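SusD superfamily protein (Bacteroides thetaiotaomicron VPI-5482, PDB 3HDX) probably binds polysaccharide at the outer membrane, as a SusD-family protein that would help in glycan capture and uptake. Local coordinates at residues L29-T34 with W75-A80; F120-M125 with G130-V135. All coordinates share one frame; numbering follows the deposited sequence. Where two conformers were deposited one is given.

Contact 1. Residues L29-T34 with W75-A80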
loop_
_atom_site.group_PDB
_atom_site.type_symbol
_atom_site.label_atom_id
_atom_site.label_comp_id
_atom_site.label_asym_id
_atom_site.label_seq_id
_atom_site.Cartn_x
_atom_site.Cartn_y
_atom_site.Cartn_z
ATOM N N LEU A 29 3.152 2.096 8.743
ATOM C CA LEU A 29 2.002 1.413 8.114
ATOM C C LEU A 29 1.378 0.366 9.020
ATOM O O LEU A 29 0.185 0.114 8.946
ATOM C CB LEU A 29 2.401 0.749 6.782
ATOM C CG LEU A 29 2.395 1.679 5.572
ATOM C CD1 LEU A 29 3.302 2.879 5.710
ATOM C CD2 LEU A 29 2.706 0.895 4.321
ATOM N N ALA A 30 2.190 -0.255 9.862
ATOM C CA ALA A 30 1.729 -1.382 10.693
ATOM C C ALA A 30 1.175 -0.975 12.051
ATOM O O ALA A 30 0.307 -1.664 12.571
ATOM C CB ALA A 30 2.850 -2.432 10.884
ATOM N N ASP A 31 1.642 0.135 12.608
ATOM C CA ASP A 31 1.220 0.520 13.947
ATOM C C ASP A 31 -0.304 0.722 13.982
ATOM O O ASP A 31 -0.906 1.351 13.101
ATOM C CB ASP A 31 2.027 1.722 14.475
ATOM C CG ASP A 31 3.490 1.351 14.916
ATOM O OD1 ASP A 31 3.952 0.176 14.830
ATOM O OD2 ASP A 31 4.199 2.299 15.335
ATOM N N ASN A 32 -0.924 0.119 14.994
ATOM C CA ASN A 32 -2.393 0.118 15.149
ATOM C C ASN A 32 -3.141 -0.368 13.895
ATOM O O ASN A 32 -4.305 -0.020 13.679
ATOM C CB ASN A 32 -2.879 1.502 15.605
ATOM C CG ASN A 32 -2.337 1.858 16.988
ATOM O OD1 ASN A 32 -1.626 2.854 17.154
ATOM N ND2 ASN A 32 -2.599 0.993 17.949
ATOM N N ASN A 33 -2.477 -1.228 13.113
ATOM C CA ASN A 33 -3.042 -1.754 11.876
ATOM C C ASN A 33 -3.468 -0.665 10.878
ATOM O O ASN A 33 -4.386 -0.862 10.075
ATOM C CB ASN A 33 -4.180 -2.746 12.188
ATOM C CG ASN A 33 -3.687 -3.979 12.858
ATOM O OD1 ASN A 33 -2.619 -4.470 12.515
ATOM N ND2 ASN A 33 -4.401 -4.429 13.897
ATOM N N THR A 34 -2.728 0.441 10.893
ATOM C CA THR A 34 -2.967 1.589 10.035
ATOM C C THR A 34 -3.291 1.230 8.592
ATOM O O THR A 34 -4.260 1.709 8.031
ATOM C CB THR A 34 -1.752 2.584 10.071
ATOM O OG1 THR A 34 -1.734 3.247 11.343
ATOM C CG2 THR A 34 -1.799 3.599 8.909
ATOM N N TRP A 75 0.288 11.682 13.168
ATOM C CA TRP A 75 1.222 11.400 12.080
ATOM C C TRP A 75 2.710 11.246 12.465
ATOM O O TRP A 75 3.549 11.134 11.600
ATOM C CB TRP A 75 1.041 12.412 10.917
ATOM C CG TRP A 75 1.269 13.845 11.296
ATOM C CD1 TRP A 75 2.194 14.366 12.195
ATOM C CD2 TRP A 75 0.572 14.967 10.761
ATOM N NE1 TRP A 75 2.090 15.732 12.233
ATOM C CE2 TRP A 75 1.126 16.130 11.355
ATOM C CE3 TRP A 75 -0.467 15.116 9.825
ATOM C CZ2 TRP A 75 0.659 17.398 11.065
ATOM C CZ3 TRP A 75 -0.915 16.380 9.523
ATOM C CH2 TRP A 75 -0.377 17.505 10.167
ATOM N N ARG A 76 3.037 11.238 13.767
ATOM C CA ARG A 76 4.441 11.198 14.199
ATOM C C ARG A 76 5.261 10.078 13.534
ATOM O O ARG A 76 6.403 10.306 13.143
ATOM C CB ARG A 76 4.518 11.135 15.744
ATOM C CG ARG A 76 5.894 11.286 16.330
ATOM C CD ARG A 76 5.926 11.242 17.880
ATOM N NE ARG A 76 7.297 11.430 18.360
ATOM C CZ ARG A 76 7.814 12.604 18.712
ATOM N NH1 ARG A 76 7.075 13.704 18.677
ATOM N NH2 ARG A 76 9.076 12.678 19.118
ATOM N N ARG A 77 4.690 8.868 13.470
ATOM C CA ARG A 77 5.378 7.730 12.898
ATOM C C ARG A 77 5.833 7.929 11.447
ATOM O O ARG A 77 6.852 7.385 11.041
ATOM C CB ARG A 77 4.552 6.452 13.049
ATOM C CG ARG A 77 3.223 6.478 12.311
ATOM C CD ARG A 77 2.275 5.360 12.784
ATOM N NE ARG A 77 1.012 5.335 12.041
ATOM C CZ ARG A 77 -0.041 6.135 12.274
ATOM N NH1 ARG A 77 0.018 7.114 13.199
ATOM N NH2 ARG A 77 -1.179 5.981 11.578
ATOM N N PHE A 78 5.099 8.738 10.700
ATOM C CA PHE A 78 5.525 9.098 9.342
ATOM C C PHE A 78 6.717 10.049 9.357
ATOM O O PHE A 78 7.660 9.846 8.614
ATOM C CB PHE A 78 4.347 9.611 8.519
ATOM C CG PHE A 78 3.362 8.529 8.222
ATOM C CD1 PHE A 78 3.577 7.701 7.105
ATOM C CD2 PHE A 78 2.313 8.243 9.072
ATOM C CE1 PHE A 78 2.700 6.653 6.825
ATOM C CE2 PHE A 78 1.462 7.172 8.786
ATOM C CZ PHE A 78 1.658 6.401 7.682
ATOM N N TYR A 79 6.673 11.077 10.197
ATOM C CA TYR A 79 7.819 11.988 10.346
ATOM C C TYR A 79 9.048 11.252 10.897
ATOM O O TYR A 79 10.178 11.628 10.573
ATOM C CB TYR A 79 7.477 13.273 11.111
ATOM C CG TYR A 79 6.634 14.146 10.250
ATOM C CD1 TYR A 79 7.224 14.826 9.172
ATOM C CD2 TYR A 79 5.277 14.298 10.463
ATOM C CE1 TYR A 79 6.466 15.588 8.316
ATOM C CE2 TYR A 79 4.535 15.064 9.624
ATOM C CZ TYR A 79 5.129 15.721 8.553
ATOM O OH TYR A 79 4.325 16.432 7.712
ATOM N N ALA A 80 8.852 10.155 11.653
ATOM C CA ALA A 80 10.008 9.362 12.087
ATOM C C ALA A 80 10.767 8.794 10.878
ATOM O O ALA A 80 12.006 8.748 10.866
ATOM C CB ALA A 80 9.602 8.244 13.066
#
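Arg-77 reaches from the first turn of helix 76-91 to the loop where helix 11-30 ends, and its side chain carries most of this contact. At the start of the path CG is held between the backbone N and the carbonyl carbon (chi1 63°). CD passes CB of Asp-31 at 4.0 Å, a plain aliphatic touch. From CG the chain is extended to NE, which donates to the carbonyl O of Ala-28, in the last turn of helix 11-30. At the tip, NH2 comes within 2.8 Å of Thr-34 OG1 in a weak, bent hydrogen bond (123° at the hydrogen), while Thr-34 CG2 lies at the guanidinium edge, 3.6 Å from NH2. NH2 also bonds the carbonyl O of Val-72, so the guanidinium links the C-terminal turns of helices 11-30 and 67-73. Phe-78 CE2 stands 3.6 Å above one face of the guanidinium, toward the rim.

Thr-34 is itself held. Its OG1 gives its proton to the carbonyl O of Asp-31 at 2.7 Å, approaching nearly end-on to the C=O, and the same oxygen accepts the Thr-34 backbone N. With its proton spent there, OG1 is left to receive from Arg-77. In the Asp-31 conformer given, the opposite charges are not in contact, OD2 lying 5.5 Å from Arg-77 NE.

Beside these polar groups, Leu-29 and Phe-78 cross at about a right angle, CD1 to CE1 at 4.0 Å, and Leu-29 also rests on Tyr-124 of helix 104-129. The whole is an arginine that binds main-chain carbonyls at the C-terminal ends of two helices, 11-30 and 67-73, beside the turn to helix 34-41, in the helical N-terminal part of the SusD-family fold.

Contact 2. Residues F120-M125 with G130-V135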
loop_
_atom_site.group_PDB
_atom_site.type_symbol
_atom_site.label_atom_id
_atom_site.label_comp_id
_atom_site.label_asym_id
_atom_site.label_seq_id
_atom_site.Cartn_x
_atom_site.Cartn_y
_atom_site.Cartn_z
ATOM N N PHE A 120 7.847 7.973 -0.443
ATOM C CA PHE A 120 6.698 7.072 -0.191
ATOM C C PHE A 120 5.931 7.497 1.056
ATOM O O PHE A 120 4.687 7.550 1.030
ATOM C CB PHE A 120 7.178 5.617 -0.099
ATOM C CG PHE A 120 6.117 4.644 0.291
ATOM C CD1 PHE A 120 5.139 4.268 -0.611
ATOM C CD2 PHE A 120 6.094 4.112 1.573
ATOM C CE1 PHE A 120 4.155 3.339 -0.230
ATOM C CE2 PHE A 120 5.111 3.201 1.955
ATOM C CZ PHE A 120 4.150 2.810 1.054
ATOM N N ALA A 121 6.659 7.782 2.138
ATOM C CA ALA A 121 6.015 8.218 3.375
ATOM C C ALA A 121 5.180 9.466 3.135
ATOM O O ALA A 121 4.025 9.544 3.594
ATOM C CB ALA A 121 7.080 8.447 4.504
ATOM N N TYR A 122 5.730 10.419 2.350
ATOM C CA TYR A 122 4.981 11.622 2.024
ATOM C C TYR A 122 3.699 11.320 1.252
ATOM O O TYR A 122 2.653 11.845 1.588
ATOM C CB TYR A 122 5.836 12.681 1.337
ATOM C CG TYR A 122 6.539 13.612 2.320
ATOM C CD1 TYR A 122 5.792 14.385 3.216
ATOM C CD2 TYR A 122 7.940 13.693 2.388
ATOM C CE1 TYR A 122 6.405 15.239 4.144
ATOM C CE2 TYR A 122 8.558 14.591 3.268
ATOM C CZ TYR A 122 7.800 15.321 4.182
ATOM O OH TYR A 122 8.448 16.145 5.078
ATOM N N PHE A 123 3.798 10.515 0.197
ATOM C CA PHE A 123 2.611 10.135 -0.564
ATOM C C PHE A 123 1.563 9.475 0.331
ATOM O O PHE A 123 0.397 9.829 0.321
ATOM C CB PHE A 123 2.999 9.179 -1.695
ATOM C CG PHE A 123 1.814 8.469 -2.321
ATOM C CD1 PHE A 123 0.810 9.204 -2.917
ATOM C CD2 PHE A 123 1.733 7.085 -2.313
ATOM C CE1 PHE A 123 -0.275 8.555 -3.494
ATOM C CE2 PHE A 123 0.628 6.445 -2.908
ATOM C CZ PHE A 123 -0.319 7.203 -3.527
ATOM N N TYR A 124 2.029 8.507 1.111
ATOM C CA TYR A 124 1.139 7.701 1.954
ATOM C C TYR A 124 0.379 8.572 2.951
ATOM O O TYR A 124 -0.821 8.440 3.141
ATOM C CB TYR A 124 1.957 6.578 2.639
ATOM C CG TYR A 124 1.111 5.434 3.145
ATOM C CD1 TYR A 124 0.493 5.512 4.396
ATOM C CD2 TYR A 124 0.917 4.269 2.385
ATOM C CE1 TYR A 124 -0.246 4.486 4.906
ATOM C CE2 TYR A 124 0.169 3.214 2.864
ATOM C CZ TYR A 124 -0.425 3.340 4.136
ATOM O OH TYR A 124 -1.164 2.314 4.633
HETATM N N MSE A 125 1.102 9.513 3.548
HETATM C CA MSE A 125 0.511 10.372 4.561
HETATM C C MSE A 125 -0.411 11.430 3.901
HETATM O O MSE A 125 -1.425 11.822 4.492
HETATM C CB MSE A 125 1.566 10.949 5.517
HETATM C CG MSE A 125 2.359 12.073 4.946
HETATM SE SE MSE A 125 3.809 12.655 6.067
HETATM C CE MSE A 125 2.759 13.022 7.688
ATOM N N GLY A 130 -4.166 14.630 3.761
ATOM C CA GLY A 130 -4.197 15.736 2.803
ATOM C C GLY A 130 -2.952 16.605 3.004
ATOM O O GLY A 130 -1.826 16.135 2.896
ATOM N N ASP A 131 -3.156 17.874 3.346
ATOM C CA ASP A 131 -2.056 18.783 3.565
ATOM C C ASP A 131 -1.249 18.305 4.770
ATOM O O ASP A 131 -1.820 17.950 5.800
ATOM C CB ASP A 131 -2.552 20.206 3.847
ATOM C CG ASP A 131 -3.338 20.841 2.710
ATOM O OD1 ASP A 131 -3.372 20.345 1.552
ATOM O OD2 ASP A 131 -3.934 21.924 3.016
ATOM N N VAL A 132 0.076 18.328 4.660
ATOM C CA VAL A 132 0.960 17.937 5.767
ATOM C C VAL A 132 2.190 18.833 5.718
ATOM O O VAL A 132 2.570 19.294 4.614
ATOM C CB VAL A 132 1.392 16.430 5.722
ATOM C CG1 VAL A 132 0.197 15.490 5.801
ATOM C CG2 VAL A 132 2.217 16.158 4.461
ATOM N N PRO A 133 2.836 19.093 6.888
ATOM C CA PRO A 133 4.040 19.963 6.817
ATOM C C PRO A 133 5.178 19.352 5.966
ATOM O O PRO A 133 5.550 18.178 6.166
ATOM C CB PRO A 133 4.481 20.116 8.280
ATOM C CG PRO A 133 3.290 19.783 9.060
ATOM C CD PRO A 133 2.378 18.896 8.277
ATOM N N LEU A 134 5.655 20.129 4.990
ATOM C CA LEU A 134 6.714 19.641 4.114
ATOM C C LEU A 134 8.089 19.964 4.724
ATOM O O LEU A 134 8.555 21.096 4.659
ATOM C CB LEU A 134 6.560 20.215 2.710
ATOM C CG LEU A 134 7.624 19.755 1.702
ATOM C CD1 LEU A 134 7.806 18.230 1.598
ATOM C CD2 LEU A 134 7.302 20.416 0.295
ATOM N N VAL A 135 8.669 18.967 5.378
ATOM C CA VAL A 135 9.982 19.036 6.009
ATOM C C VAL A 135 11.000 18.320 5.093
ATOM O O VAL A 135 10.878 17.119 4.829
ATOM C CB VAL A 135 9.941 18.421 7.420
ATOM C CG1 VAL A 135 11.349 18.515 8.079
ATOM C CG2 VAL A 135 8.840 19.099 8.289
#
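With chi1 at -88°, the ring of Tyr-122 leaves helix 104-129 toward the returning loop 130-135, while Met-125, a selenomethionine one turn on, has CG between its backbone N and carbonyl carbon (chi1 77°) and bends at its last torsion to lay CE against Val-132. The Tyr-122 hydroxyl then donates to the carbonyl O of Val-135 at 2.6 Å, meeting that oxygen from the side, at 116° to the C=O and tilted from the carbonyl plane. Leu-134 CD1 sits over one face of the ring in a CH-pi contact, 4.2 Å from the centroid. Around the rim, near the ring plane, are Val-132 CG2 by CD1 and the carbonyl O of Pro-133, 3.7 Å from CE1.

This is a helix end followed by a chain reversal: Gly-130 breaks helix 104-129 with a positive phi, where any side chain would collide with the carbonyl O of the residue before, and the loop turns back and crosses at a slant past the side chains of the helix, in the N-terminal helical region of the SusD fold. A phenylalanine in place of Tyr-122 would probably leave the Val-135 carbonyl O without the hydroxyl that bonds it.

Both methyls of Val-132 touch Met-125 CG; CG1 also meets CE, at 4.0 Å, and CG2 approaches SE. Val-155 of helix 152-169 touches both Tyr-122 and Val-132, and the loop is also tied by the Leu-134 backbone N, which donates to Thr-150 OG1.

In the fold
Contacts 1 and 2 follow each other along the chain, with centres about 12 Å apart, and helix 76-91 joins them. Where Arg-77 of that helix turns to helix 11-30, Tyr-79 turns to the second contact: its OH approaches Pro-133 O at 2.6 Å, a probable hydrogen bond, and its CE2 lies against the selenomethionine methyl, CE of Met-125, in the conformer given. Phe-78 reaches helix 104-129 as well, its CE1 lying 3.5 Å from Tyr-124 CD1. Three helices, 11-30, 76-91 and 104-129, are thus packed together with the loop 130-135. No ligand site is identified at either contact, so their relation to glycan binding remains undetermined.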